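Long-range contacts in proline-tRNA synthetase class II aaRS (Ybak RNA binding domain plus tRNA synthetase) (Cryptosporidium parvum, PDB 5XIO), which probably charges tRNA(Pro) with L-proline at the expense of ATP, releasing AMP and diphosphate, and in this crystal binds the inhibitor halofuginone and an ATP analogue: residues I427-E432 and G477-F482; K359-V364 and K372-I377; I69-K74 and P104-P109; A287-I292 and R323-D328; S51-K56 and N180-I185. One frame throughout, in Å; residues are numbered along the deposited sequence. Where two conformers were deposited one is given.

Interaction 1: residues I427-E432 and G477-F482. With ZN (zinc ion), chain D.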
# COMPACT_ATOMS: atom_id res chain seq x y z
N ILE A 427 32.07 -19.02 13.43
CA ILE A 427 32.12 -18.13 14.57
C ILE A 427 33.54 -18.14 15.10
O ILE A 427 34.11 -19.19 15.28
CB ILE A 427 30.99 -18.37 15.59
CG1 ILE A 427 31.01 -17.25 16.63
CG2 ILE A 427 31.08 -19.77 16.21
CD1 ILE A 427 29.69 -17.02 17.32
N ALA A 428 34.12 -16.96 15.28
CA ALA A 428 35.54 -16.84 15.55
C ALA A 428 35.82 -15.58 16.40
O ALA A 428 35.17 -14.55 16.22
CB ALA A 428 36.31 -16.82 14.25
N PRO A 429 36.78 -15.65 17.34
CA PRO A 429 37.13 -14.46 18.11
C PRO A 429 37.88 -13.50 17.17
O PRO A 429 38.56 -13.98 16.26
CB PRO A 429 38.05 -15.01 19.16
CG PRO A 429 38.72 -16.20 18.53
CD PRO A 429 37.76 -16.74 17.52
N TRP A 430 37.70 -12.19 17.33
CA TRP A 430 38.08 -11.24 16.31
C TRP A 430 38.31 -9.88 16.94
O TRP A 430 37.70 -9.50 17.93
CB TRP A 430 36.96 -11.11 15.28
CG TRP A 430 37.34 -10.28 14.07
CD1 TRP A 430 38.49 -10.34 13.40
CD2 TRP A 430 36.56 -9.25 13.43
NE1 TRP A 430 38.51 -9.41 12.40
CE2 TRP A 430 37.33 -8.73 12.40
CE3 TRP A 430 35.30 -8.73 13.63
CZ2 TRP A 430 36.88 -7.73 11.55
CZ3 TRP A 430 34.84 -7.75 12.77
CH2 TRP A 430 35.63 -7.24 11.78
N CYS A 431 39.21 -9.14 16.32
CA CYS A 431 39.72 -7.88 16.77
C CYS A 431 38.83 -6.72 16.22
O CYS A 431 38.87 -5.62 16.77
CB CYS A 431 41.16 -7.79 16.24
SG CYS A 431 41.41 -7.40 14.46
N GLU A 432 38.07 -6.96 15.14
CA GLU A 432 37.06 -5.99 14.62
C GLU A 432 37.67 -4.78 13.86
O GLU A 432 36.93 -3.93 13.35
CB GLU A 432 36.04 -5.47 15.68
CG GLU A 432 35.12 -6.51 16.30
CD GLU A 432 34.42 -6.12 17.63
OE1 GLU A 432 34.28 -4.92 18.01
OE2 GLU A 432 33.92 -7.08 18.28
N GLY A 477 42.52 -10.53 28.12
CA GLY A 477 43.95 -10.33 27.80
C GLY A 477 44.77 -11.54 27.34
O GLY A 477 45.99 -11.39 27.17
N LYS A 478 44.15 -12.72 27.15
CA LYS A 478 44.83 -13.92 26.61
C LYS A 478 44.39 -14.33 25.16
O LYS A 478 45.21 -14.80 24.37
CB LYS A 478 44.69 -15.12 27.56
N THR A 479 43.12 -14.11 24.80
CA THR A 479 42.56 -14.64 23.56
C THR A 479 42.90 -13.78 22.32
O THR A 479 42.65 -12.57 22.30
CB THR A 479 41.04 -14.83 23.71
OG1 THR A 479 40.77 -15.74 24.78
CG2 THR A 479 40.42 -15.39 22.44
N LYS A 480 43.44 -14.41 21.28
CA LYS A 480 43.87 -13.70 20.05
C LYS A 480 42.84 -13.70 18.92
O LYS A 480 42.08 -14.66 18.78
CB LYS A 480 45.17 -14.28 19.50
CG LYS A 480 46.42 -13.63 20.04
CD LYS A 480 47.68 -14.30 19.46
CE LYS A 480 48.78 -14.46 20.51
NZ LYS A 480 49.58 -15.69 20.32
N CYS A 481 42.83 -12.60 18.13
CA CYS A 481 42.19 -12.62 16.80
C CYS A 481 42.47 -13.98 16.08
O CYS A 481 43.52 -14.57 16.19
CB CYS A 481 42.60 -11.36 15.96
SG CYS A 481 41.68 -11.08 14.40
N PHE A 482 41.51 -14.52 15.36
CA PHE A 482 41.75 -15.77 14.63
C PHE A 482 42.62 -15.59 13.39
O PHE A 482 43.13 -16.57 12.86
CB PHE A 482 40.43 -16.44 14.29
CG PHE A 482 39.72 -15.84 13.11
CD1 PHE A 482 39.28 -14.49 13.13
CD2 PHE A 482 39.47 -16.62 11.98
CE1 PHE A 482 38.65 -13.92 12.04
CE2 PHE A 482 38.86 -16.06 10.89
CZ PHE A 482 38.46 -14.71 10.92
ZN ZN D . 42.35 -9.22 13.56
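The zinc site of the C-terminal domain of this prolyl-tRNA synthetase joins Cys431, just past strand 425-430, to Cys481 in the loop that leads to strand 490-495. Cys431 SG binds the zinc ion at 2.2 Å and Cys481 SG at 2.1 Å; Cys436, on helix 434-446, supplies a further sulfur. The two sulfurs reach the metal by different rotations. In Cys481 the sulfur is swung opposite the amide nitrogen (chi1 -171°), whereas in Cys431 it is tucked in over the backbone (chi1 77°), and Cys431 SG and Cys481 SG end 3.7 Å apart. Cys431 N also offers a weak hydrogen bond to Cys481 SG, at 3.7 Å, which may ease the charge on a metal-bound thiolate. The same sulfur lies at the edge of the Trp430 indole, near its plane, with Cys481 SG 3.4 Å from Trp430 CD1.

Beyond the metal, the loop is tied to the strand by one backbone hydrogen bond, Phe482 N to Pro429 O at 3.1 Å, whose donor stands above the carbonyl plane rather than on a lone pair. Pro429 itself packs its ring against the carbonyl of Lys480. Phe494, on strand 490-495, meets the rings of both Trp430 and Phe482, and Ile440 of helix 434-446 touches both. Within the contact the methyl of Ala428 makes a CH-pi approach over one face of Phe482, CB to CG 3.7 Å, while Trp430 CD1 lies in the plane of that ring at its edge, 3.8 Å from Phe482 CE1.

Interaction 2: residues K359-V364 and K372-I377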
# COMPACT_ATOMS: atom_id res chain seq x y z
N LYS A 359 -18.16 -43.22 7.70
CA LYS A 359 -17.64 -43.16 9.09
C LYS A 359 -17.77 -41.78 9.77
O LYS A 359 -17.42 -41.63 10.94
CB LYS A 359 -16.18 -43.64 9.13
N ARG A 360 -18.33 -40.80 9.05
CA ARG A 360 -18.45 -39.38 9.49
C ARG A 360 -17.13 -38.76 9.99
O ARG A 360 -17.07 -38.05 11.01
CB ARG A 360 -19.57 -39.19 10.51
CG ARG A 360 -20.97 -39.46 9.96
CD ARG A 360 -21.52 -38.46 8.92
NE ARG A 360 -21.38 -37.01 9.23
CZ ARG A 360 -21.87 -36.36 10.30
NH1 ARG A 360 -22.53 -36.99 11.27
NH2 ARG A 360 -21.68 -35.04 10.42
N SER A 361 -16.08 -39.03 9.21
CA SER A 361 -14.74 -38.57 9.49
C SER A 361 -13.98 -38.18 8.19
O SER A 361 -14.38 -38.51 7.08
CB SER A 361 -13.99 -39.65 10.26
OG SER A 361 -13.28 -40.49 9.39
N VAL A 362 -12.85 -37.51 8.36
CA VAL A 362 -12.12 -36.94 7.25
C VAL A 362 -10.70 -37.51 7.25
O VAL A 362 -10.05 -37.51 8.28
CB VAL A 362 -12.18 -35.38 7.37
CG1 VAL A 362 -10.80 -34.73 7.40
CG2 VAL A 362 -13.04 -34.78 6.27
N ARG A 363 -10.25 -38.04 6.11
CA ARG A 363 -8.83 -38.42 5.92
C ARG A 363 -7.90 -37.19 5.64
O ARG A 363 -8.05 -36.48 4.62
CB ARG A 363 -8.74 -39.45 4.78
CG ARG A 363 -7.36 -39.61 4.13
CD ARG A 363 -6.25 -40.02 5.09
NE ARG A 363 -5.89 -41.43 4.95
CZ ARG A 363 -5.86 -42.33 5.93
NH1 ARG A 363 -6.15 -42.01 7.19
NH2 ARG A 363 -5.51 -43.58 5.65
N VAL A 364 -6.93 -36.96 6.52
CA VAL A 364 -6.04 -35.78 6.49
C VAL A 364 -4.59 -36.11 6.09
O VAL A 364 -3.99 -37.02 6.68
CB VAL A 364 -6.02 -35.10 7.88
CG1 VAL A 364 -5.19 -33.82 7.86
CG2 VAL A 364 -7.44 -34.81 8.35
N LYS A 372 -0.50 -39.14 7.92
CA LYS A 372 -1.91 -39.42 7.61
C LYS A 372 -2.65 -39.59 8.90
O LYS A 372 -2.09 -40.08 9.87
CB LYS A 372 -2.04 -40.67 6.75
CG LYS A 372 -0.84 -40.91 5.84
CD LYS A 372 -1.18 -41.64 4.55
CE LYS A 372 0.00 -41.59 3.58
NZ LYS A 372 -0.43 -41.37 2.17
N MET A 373 -3.90 -39.15 8.95
CA MET A 373 -4.71 -39.18 10.19
C MET A 373 -6.16 -39.16 9.76
O MET A 373 -6.47 -38.65 8.72
CB MET A 373 -4.49 -37.94 11.09
CG MET A 373 -3.10 -37.33 11.10
SD MET A 373 -3.06 -35.66 11.78
CE MET A 373 -3.96 -35.88 13.32
N ASP A 374 -7.04 -39.73 10.57
CA ASP A 374 -8.48 -39.69 10.33
C ASP A 374 -9.04 -38.91 11.47
O ASP A 374 -8.66 -39.14 12.60
CB ASP A 374 -9.07 -41.12 10.32
CG ASP A 374 -8.95 -41.79 8.97
OD1 ASP A 374 -9.79 -41.51 8.07
OD2 ASP A 374 -8.03 -42.61 8.80
N ILE A 375 -9.94 -37.97 11.19
CA ILE A 375 -10.46 -37.09 12.26
C ILE A 375 -11.99 -37.02 12.17
O ILE A 375 -12.56 -36.72 11.11
CB ILE A 375 -9.76 -35.69 12.27
CG1 ILE A 375 -8.26 -35.87 12.60
CG2 ILE A 375 -10.34 -34.75 13.32
CD1 ILE A 375 -7.40 -34.70 12.20
N PRO A 376 -12.67 -37.39 13.26
CA PRO A 376 -14.10 -37.20 13.28
C PRO A 376 -14.45 -35.73 13.13
O PRO A 376 -13.75 -34.86 13.66
CB PRO A 376 -14.50 -37.71 14.67
CG PRO A 376 -13.50 -38.78 14.98
CD PRO A 376 -12.21 -38.25 14.38
N ILE A 377 -15.56 -35.49 12.44
CA ILE A 377 -16.09 -34.17 12.16
C ILE A 377 -16.40 -33.36 13.40
O ILE A 377 -16.14 -32.15 13.44
CB ILE A 377 -17.35 -34.31 11.29
CG1 ILE A 377 -16.94 -34.80 9.88
CG2 ILE A 377 -18.11 -32.99 11.22
CD1 ILE A 377 -18.01 -34.75 8.82
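Arg363 and Asp374 face each other as a non-hydrogen-bonded pair of the antiparallel hairpin formed by strands 361-366 and 372-376, in the anticodon-binding domain. Their guanidinium and carboxylate planes are inclined by 47°, and the modelled salt bridge is not a flat two-pronged pairing. It runs from NH1 of Arg363 to OD2 of Asp374, where the 2.5 Å is too short to be trusted in detail. Arg363 starts out nearly trans (chi1 160°), then bends twice, which brings its guanidinium back over Lys372; Lys372 CB lies under the centre of one face, 4.2 Å from Arg363 CZ.

On the opposite face of the hairpin the meeting is apolar: Val364 and Ile375 slant across each other, CG2 of Val364 to CD1 of Ile375 at 3.9 Å. Two reciprocal backbone pairs set this register. Val362 N to Ile375 O and Ile375 N to Val362 O are both 2.9 Å, and Val364 N reaches Met373 O at 2.8 Å, with Met373 N returning to Val364 O. At the open end Arg360, whose positive phi closes helix 354-359 in a Schellman motif, accepts Ile377 N on its carbonyl at 3.3 Å, almost straight. Its guanidinium passes near Ile377 CD1 on the way to a salt bridge with Glu312.

Strand 372-376 is outermost in the five-stranded sheet of this chain. Val362 and Val364 touch Phe350 of the adjoining strand 348-352, Met373 and Ile375 rest on Leu387 of helix 377-405, and Ile377 packs into helix 306-319, while Arg363 and Asp374 both touch Asp356 of helix 354-359.

Interaction 3: residues I69-K74 and P104-P109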
# COMPACT_ATOMS: atom_id res chain seq x y z
N ILE A 69 7.89 10.34 -5.08
CA ILE A 69 8.83 9.38 -5.61
C ILE A 69 10.09 10.03 -6.21
O ILE A 69 11.10 9.36 -6.42
CB ILE A 69 8.11 8.47 -6.64
CG1 ILE A 69 9.00 7.41 -7.19
CG2 ILE A 69 7.55 9.23 -7.84
CD1 ILE A 69 8.21 6.51 -8.14
N PHE A 70 10.01 11.32 -6.55
CA PHE A 70 11.11 12.04 -7.17
C PHE A 70 11.94 12.84 -6.20
O PHE A 70 11.44 13.30 -5.15
CB PHE A 70 10.58 12.97 -8.27
CG PHE A 70 9.96 12.24 -9.46
CD1 PHE A 70 10.62 11.17 -10.08
CD2 PHE A 70 8.69 12.59 -9.92
CE1 PHE A 70 10.02 10.46 -11.12
CE2 PHE A 70 8.10 11.88 -10.95
CZ PHE A 70 8.78 10.84 -11.57
N VAL A 71 13.22 12.98 -6.53
CA VAL A 71 14.09 13.94 -5.85
C VAL A 71 15.04 14.65 -6.86
O VAL A 71 15.46 14.01 -7.87
CB VAL A 71 14.85 13.28 -4.69
CG1 VAL A 71 15.79 12.19 -5.17
CG2 VAL A 71 15.64 14.32 -3.90
N THR A 72 15.34 15.94 -6.62
CA THR A 72 16.20 16.73 -7.53
C THR A 72 17.64 16.30 -7.34
O THR A 72 17.98 15.76 -6.28
CB THR A 72 16.13 18.27 -7.22
OG1 THR A 72 16.59 18.54 -5.89
CG2 THR A 72 14.71 18.79 -7.35
N GLN A 73 18.50 16.54 -8.31
CA GLN A 73 19.92 16.20 -8.08
C GLN A 73 20.58 17.05 -7.03
O GLN A 73 21.38 16.52 -6.23
CB GLN A 73 20.76 16.15 -9.34
CG GLN A 73 21.06 17.45 -10.04
CD GLN A 73 21.98 17.18 -11.24
OE1 GLN A 73 23.07 16.64 -11.08
NE2 GLN A 73 21.52 17.54 -12.44
N LYS A 74 20.22 18.33 -6.95
CA LYS A 74 20.81 19.21 -5.93
C LYS A 74 20.67 18.48 -4.59
O LYS A 74 21.65 18.20 -3.90
CB LYS A 74 20.15 20.61 -5.95
CG LYS A 74 20.68 21.61 -4.93
N PRO A 104 17.51 16.92 -14.84
CA PRO A 104 17.06 15.57 -14.55
C PRO A 104 16.57 15.40 -13.10
O PRO A 104 16.97 16.16 -12.18
CB PRO A 104 18.29 14.72 -14.87
CG PRO A 104 19.44 15.62 -14.67
CD PRO A 104 18.97 16.99 -15.05
N ILE A 105 15.65 14.44 -12.93
CA ILE A 105 15.19 14.08 -11.61
C ILE A 105 15.32 12.59 -11.36
O ILE A 105 15.14 11.76 -12.26
CB ILE A 105 13.72 14.53 -11.32
CG1 ILE A 105 12.72 13.71 -12.12
CG2 ILE A 105 13.53 16.02 -11.61
CD1 ILE A 105 11.33 14.30 -12.11
N ALA A 106 15.59 12.26 -10.09
CA ALA A 106 15.89 10.90 -9.70
C ALA A 106 14.71 10.23 -9.10
O ALA A 106 14.01 10.82 -8.24
CB ALA A 106 17.00 10.87 -8.69
N ILE A 107 14.53 8.97 -9.51
CA ILE A 107 13.69 8.07 -8.79
C ILE A 107 14.35 7.66 -7.49
O ILE A 107 15.55 7.28 -7.40
CB ILE A 107 13.39 6.78 -9.55
CG1 ILE A 107 12.52 7.05 -10.71
CG2 ILE A 107 12.57 5.83 -8.67
CD1 ILE A 107 12.63 5.91 -11.73
N ARG A 108 13.54 7.76 -6.47
CA ARG A 108 13.89 7.48 -5.09
C ARG A 108 14.52 6.13 -4.77
O ARG A 108 13.95 5.11 -4.95
CB ARG A 108 12.65 7.79 -4.26
CG ARG A 108 12.44 7.10 -2.95
CD ARG A 108 11.19 6.29 -3.04
NE ARG A 108 10.04 6.98 -2.53
CZ ARG A 108 8.82 6.74 -2.94
NH1 ARG A 108 8.59 5.81 -3.83
NH2 ARG A 108 7.83 7.41 -2.45
N PRO A 109 15.75 6.18 -4.31
CA PRO A 109 16.47 5.00 -3.91
C PRO A 109 16.38 4.72 -2.43
O PRO A 109 16.68 3.66 -2.05
CB PRO A 109 17.89 5.35 -4.27
CG PRO A 109 17.95 6.79 -4.07
CD PRO A 109 16.63 7.33 -4.45
O HOH W 1 16.81 18.30 -10.19
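Pro104 and Gln73 meet at one end of an antiparallel strand pair, 70-72 with 99-107, in a small three-stranded sheet near the halofuginone pocket of the class II synthetase fold. The Gln73 amide slants across the proline ring, NE2 of Gln73 to CG of Pro104 at 3.6 Å. A water accepts from Gln73 N at 3.1 Å and donates to Pro104 O at 2.9 Å, bridging the first turn of helix 73-76 to the strand of Pro104.

Ile105 follows with its end methyl over one face of Phe70, CD1 to CG 3.6 Å, a CH-pi contact offset toward the rim; Ile69 CG2 covers the opposite face, so the phenyl is sandwiched between two isoleucines. The Ile105 branch gets there with CG1 flanked by the main-chain N and C (chi1 71°). Ala106 pairs in both directions with Val71, its N to Val71 O at 2.8 Å and Val71 N to its O at 2.9 Å. That Ala106 oxygen also lies in plane at the edge of the Phe70 ring. Ile107 sets CG2 alongside CG1 of Ile69, the two side chains pointing the same way.

Arg108 N prolongs the ladder to Ile69 O at 2.9 Å, and its guanidinium lies with one face over Ile69 CA, the two side chains crossing at about a right angle. This edge belongs to the dimer interface: Ile69 packs on Ile69 of the second subunit, and Phe70 O is hydrogen-bonded to Tyr30 OH of that subunit. Pro109, last in the run, touches halofuginone, and its carbonyl oxygen accepts a hydrogen bond from NE of Arg141, a residue of the ATP-analogue pocket.

Interaction 4: residues A287-I292 and R323-D328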
# COMPACT_ATOMS: atom_id res chain seq x y z
N ALA A 287 -0.03 -18.76 4.70
CA ALA A 287 -0.57 -19.51 3.55
C ALA A 287 -1.94 -18.99 3.07
O ALA A 287 -2.91 -18.98 3.82
CB ALA A 287 -0.65 -21.02 3.85
N PRO A 288 -2.03 -18.54 1.81
CA PRO A 288 -3.35 -18.04 1.34
C PRO A 288 -4.51 -19.06 1.52
O PRO A 288 -5.65 -18.67 1.86
CB PRO A 288 -3.12 -17.74 -0.14
CG PRO A 288 -1.63 -17.68 -0.33
CD PRO A 288 -0.98 -18.48 0.78
N VAL A 289 -4.23 -20.34 1.31
CA VAL A 289 -5.18 -21.42 1.67
C VAL A 289 -4.49 -22.43 2.62
O VAL A 289 -3.47 -22.98 2.25
CB VAL A 289 -5.69 -22.11 0.41
CG1 VAL A 289 -6.36 -23.42 0.74
CG2 VAL A 289 -6.70 -21.22 -0.29
N GLN A 290 -5.03 -22.65 3.82
CA GLN A 290 -4.49 -23.62 4.78
C GLN A 290 -5.00 -25.08 4.63
O GLN A 290 -4.28 -26.06 4.92
CB GLN A 290 -4.80 -23.15 6.16
CG GLN A 290 -4.25 -21.74 6.44
CD GLN A 290 -4.77 -21.17 7.72
OE1 GLN A 290 -5.97 -21.27 7.98
NE2 GLN A 290 -3.91 -20.51 8.49
N VAL A 291 -6.26 -25.20 4.21
CA VAL A 291 -6.96 -26.50 4.05
C VAL A 291 -7.68 -26.48 2.72
O VAL A 291 -8.45 -25.51 2.44
CB VAL A 291 -8.01 -26.73 5.12
CG1 VAL A 291 -8.72 -28.07 4.87
CG2 VAL A 291 -7.39 -26.69 6.51
N ILE A 292 -7.39 -27.50 1.92
CA ILE A 292 -8.12 -27.80 0.71
C ILE A 292 -8.88 -29.16 0.84
O ILE A 292 -8.32 -30.19 1.24
CB ILE A 292 -7.19 -27.85 -0.50
CG1 ILE A 292 -8.02 -27.81 -1.79
CG2 ILE A 292 -6.29 -29.08 -0.48
CD1 ILE A 292 -8.71 -26.47 -2.07
N ARG A 323 -8.74 -20.69 6.67
CA ARG A 323 -8.94 -20.41 5.23
C ARG A 323 -8.94 -21.75 4.48
O ARG A 323 -7.96 -22.49 4.46
CB ARG A 323 -7.86 -19.46 4.67
CG ARG A 323 -7.70 -18.15 5.44
CD ARG A 323 -6.59 -17.22 4.94
NE ARG A 323 -5.21 -17.71 5.15
CZ ARG A 323 -4.48 -17.53 6.25
NH1 ARG A 323 -4.96 -16.87 7.27
NH2 ARG A 323 -3.25 -18.04 6.33
N VAL A 324 -10.06 -22.04 3.82
CA VAL A 324 -10.34 -23.36 3.31
C VAL A 324 -11.10 -23.23 2.01
O VAL A 324 -11.94 -22.38 1.90
CB VAL A 324 -11.17 -24.17 4.33
CG1 VAL A 324 -12.46 -23.44 4.67
CG2 VAL A 324 -11.44 -25.60 3.84
N LYS A 325 -10.79 -24.06 1.04
CA LYS A 325 -11.46 -24.08 -0.25
C LYS A 325 -11.80 -25.54 -0.58
O LYS A 325 -11.16 -26.45 -0.10
CB LYS A 325 -10.54 -23.52 -1.36
CG LYS A 325 -10.83 -22.08 -1.79
CD LYS A 325 -10.23 -21.73 -3.16
CE LYS A 325 -10.55 -22.80 -4.22
NZ LYS A 325 -10.40 -22.35 -5.64
N ILE A 326 -12.80 -25.74 -1.43
CA ILE A 326 -13.08 -27.05 -1.99
C ILE A 326 -12.67 -27.09 -3.44
O ILE A 326 -13.07 -26.24 -4.22
CB ILE A 326 -14.59 -27.38 -1.95
CG1 ILE A 326 -15.09 -27.36 -0.49
CG2 ILE A 326 -14.86 -28.74 -2.64
CD1 ILE A 326 -16.60 -27.25 -0.35
N ASP A 327 -11.87 -28.08 -3.81
CA ASP A 327 -11.66 -28.38 -5.21
C ASP A 327 -12.53 -29.57 -5.62
O ASP A 327 -12.13 -30.73 -5.49
CB ASP A 327 -10.20 -28.71 -5.46
CG ASP A 327 -9.90 -28.85 -6.91
OD1 ASP A 327 -10.87 -28.75 -7.68
OD2 ASP A 327 -8.73 -29.02 -7.30
N ASP A 328 -13.73 -29.28 -6.12
CA ASP A 328 -14.62 -30.31 -6.69
C ASP A 328 -14.71 -30.28 -8.25
O ASP A 328 -15.78 -30.45 -8.82
CB ASP A 328 -16.03 -30.22 -6.05
CG ASP A 328 -16.68 -28.85 -6.25
OD1 ASP A 328 -16.20 -28.05 -7.10
OD2 ASP A 328 -17.70 -28.57 -5.56
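Gln290 lays its side-chain amide over one face of the Arg323 guanidinium, the two planes 34° apart, with CD of Gln290 3.7 Å from NH2 of Arg323 and offset toward the rim. The amide is turned so that OE1 accepts from the backbone, Arg323 N to Gln290 OE1 at 3.1 Å, while NE2 donates to the carbonyl of Pro284. The guanidinium grips Ala287 O side-on with two nitrogens, Arg323 NE to that oxygen at 2.9 Å and Arg323 NH2 at 2.7 Å. The oxygen lies in the guanidinium plane, and both donors reach it from the same face of its carbonyl.

Backbone bonds continue from here into a parallel strand pair, 291-295 with 324-326, at the edge of the anticodon-binding domain's sheet. Arg323 O accepts both Gln290 N, at 3.0 Å, and Val291 N, at 3.2 Å; one register step on, Lys325 N reaches Val291 O at 3.1 Å. Val291 and Val324 stand side by side, CG1 to CG2 3.8 Å, under Leu317 of helix 306-319, which links the two strands. Arg323 also touches Phe44 of helix 40-58.

Two carbonyl oxygens each take two N-H groups, Ala287 O from a single guanidinium and Arg323 O from consecutive backbone amides. The arginine charge is probably partly offset by the carbonyl of Ala287, its plane fixed largely by that fork, while the Gln290 amide packs over one face.

Interaction 5: residues S51-K56 and N180-I185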
# COMPACT_ATOMS: atom_id res chain seq x y z
N SER A 51 0.30 -5.96 7.49
CA SER A 51 -0.67 -5.69 8.53
C SER A 51 -0.13 -6.05 9.91
O SER A 51 -0.35 -5.32 10.84
CB SER A 51 -2.03 -6.34 8.25
OG SER A 51 -1.85 -7.70 8.15
N VAL A 52 0.62 -7.11 10.04
CA VAL A 52 1.23 -7.41 11.32
C VAL A 52 2.27 -6.38 11.80
O VAL A 52 2.28 -6.03 13.01
CB VAL A 52 1.91 -8.80 11.31
CG1 VAL A 52 2.60 -9.05 12.66
CG2 VAL A 52 0.88 -9.94 10.96
N PHE A 53 3.15 -5.93 10.90
CA PHE A 53 4.15 -4.97 11.27
C PHE A 53 3.56 -3.59 11.59
O PHE A 53 3.92 -2.96 12.56
CB PHE A 53 5.21 -4.84 10.19
CG PHE A 53 6.43 -4.00 10.60
CD1 PHE A 53 7.33 -4.46 11.46
CD2 PHE A 53 6.62 -2.74 10.07
CE1 PHE A 53 8.44 -3.68 11.82
CE2 PHE A 53 7.69 -1.94 10.42
CZ PHE A 53 8.60 -2.41 11.29
N ASP A 54 2.61 -3.17 10.76
CA ASP A 54 1.84 -1.95 10.95
C ASP A 54 1.19 -1.91 12.32
O ASP A 54 1.32 -0.92 13.03
CB ASP A 54 0.78 -1.80 9.88
CG ASP A 54 0.41 -0.34 9.61
OD1 ASP A 54 1.26 0.29 8.94
OD2 ASP A 54 -0.71 0.14 10.05
N GLN A 55 0.54 -3.00 12.73
CA GLN A 55 -0.10 -3.04 14.03
C GLN A 55 0.96 -2.86 15.16
O GLN A 55 0.73 -2.10 16.12
CB GLN A 55 -0.91 -4.32 14.15
CG GLN A 55 -1.86 -4.43 15.33
CD GLN A 55 -2.60 -5.76 15.34
OE1 GLN A 55 -3.37 -6.06 14.42
NE2 GLN A 55 -2.35 -6.58 16.35
N LYS A 56 2.13 -3.50 15.02
CA LYS A 56 3.21 -3.35 16.00
C LYS A 56 3.77 -1.91 16.21
O LYS A 56 4.08 -1.50 17.34
CB LYS A 56 4.39 -4.27 15.65
CG LYS A 56 4.20 -5.74 16.05
CD LYS A 56 5.07 -6.72 15.23
CE LYS A 56 4.83 -8.16 15.66
NZ LYS A 56 6.04 -8.98 15.40
N ASN A 180 13.86 -6.03 17.51
CA ASN A 180 13.07 -7.13 18.03
C ASN A 180 11.79 -7.40 17.22
O ASN A 180 11.47 -8.56 16.98
CB ASN A 180 12.73 -6.99 19.52
CG ASN A 180 13.93 -7.18 20.39
OD1 ASN A 180 14.80 -7.99 20.09
ND2 ASN A 180 14.03 -6.39 21.46
N GLU A 181 11.12 -6.36 16.75
CA GLU A 181 9.92 -6.58 15.94
C GLU A 181 10.24 -7.30 14.64
O GLU A 181 9.47 -8.12 14.17
CB GLU A 181 9.20 -5.30 15.64
CG GLU A 181 8.72 -4.50 16.85
CD GLU A 181 7.55 -5.14 17.65
OE1 GLU A 181 7.24 -6.36 17.47
OE2 GLU A 181 6.95 -4.40 18.51
N TYR A 182 11.40 -6.99 14.07
CA TYR A 182 11.80 -7.54 12.81
C TYR A 182 12.06 -9.02 13.03
O TYR A 182 11.69 -9.90 12.21
CB TYR A 182 13.04 -6.76 12.28
CG TYR A 182 12.82 -5.43 11.52
CD1 TYR A 182 11.62 -5.16 10.83
CD2 TYR A 182 13.85 -4.50 11.40
CE1 TYR A 182 11.45 -3.95 10.13
CE2 TYR A 182 13.69 -3.28 10.68
CZ TYR A 182 12.50 -3.00 10.06
OH TYR A 182 12.33 -1.84 9.29
N ALA A 183 12.68 -9.33 14.18
CA ALA A 183 13.08 -10.74 14.48
C ALA A 183 11.83 -11.62 14.64
O ALA A 183 11.75 -12.78 14.19
CB ALA A 183 13.94 -10.82 15.71
N SER A 184 10.84 -11.01 15.25
CA SER A 184 9.54 -11.60 15.44
C SER A 184 8.78 -11.77 14.12
O SER A 184 8.07 -12.77 13.95
CB SER A 184 8.72 -10.70 16.36
OG SER A 184 7.42 -11.18 16.52
N ILE A 185 8.90 -10.82 13.21
CA ILE A 185 8.31 -11.03 11.92
C ILE A 185 8.87 -12.25 11.27
O ILE A 185 8.12 -13.08 10.81
CB ILE A 185 8.35 -9.78 11.00
CG1 ILE A 185 7.07 -9.02 11.31
CG2 ILE A 185 8.26 -10.16 9.50
CD1 ILE A 185 7.02 -7.68 10.74
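Lys56 NZ donates to Ser184 OG at 2.8 Å, joining two helices, 40-58 and 168-189, that run antiparallel in the class II synthetase fold. Their short segments lie 10.9 Å apart, axis to axis, at 154°. The lysine chain is extended beyond CG and slants across the Glu181 carboxylate: CD of Lys56 passes 3.1 Å from OE1 of Glu181, and NZ of Lys56 makes a looser salt bridge to that oxygen at 3.5 Å. Ser184 OG is further hydrogen-bonded to Asp188 on the same helix, a second-shell partner that probably helps to orient the hydroxyl.

One turn back, a near-trans first torsion (chi1 -171°) carries the Phe53 ring across so that its far end, CE1 and CZ, meets Tyr182. Phe53 and Tyr182 lie nearly parallel, planes 12° apart, but slid so that the rings barely overlap; CZ of Phe53 is 3.4 Å from CE1 of Tyr182. Tyr182 OH is hydrogen-bonded to Gln159, and its ring touches Trp260 and Leu262 of strand 252-263; the Tyr182 side chain is about 7 Å from bound halofuginone. Nearer the root of the ring, Ile185 meets Phe53 at about a right angle, its CD1 3.3 Å from Phe53 CD1.

From the N terminus, interaction 5 opens first, at helix 40-58, and closes 124 residues later on helix 168-189, bridging two helices of the synthetase core. Interaction 3 is nested inside that loop and closes the small sheet at the subunit interface. The other contacts follow in series, and none cross. Interaction 4 closes a strand-helix-strand loop at one edge of the anticodon-binding sheet; interaction 2, a short hairpin, completes the other edge, their centres about 17 Å apart. Interaction 1 comes last, where the zinc ion joins strand 425-430 to a later loop, its centre about 58 Å from that of interaction 2.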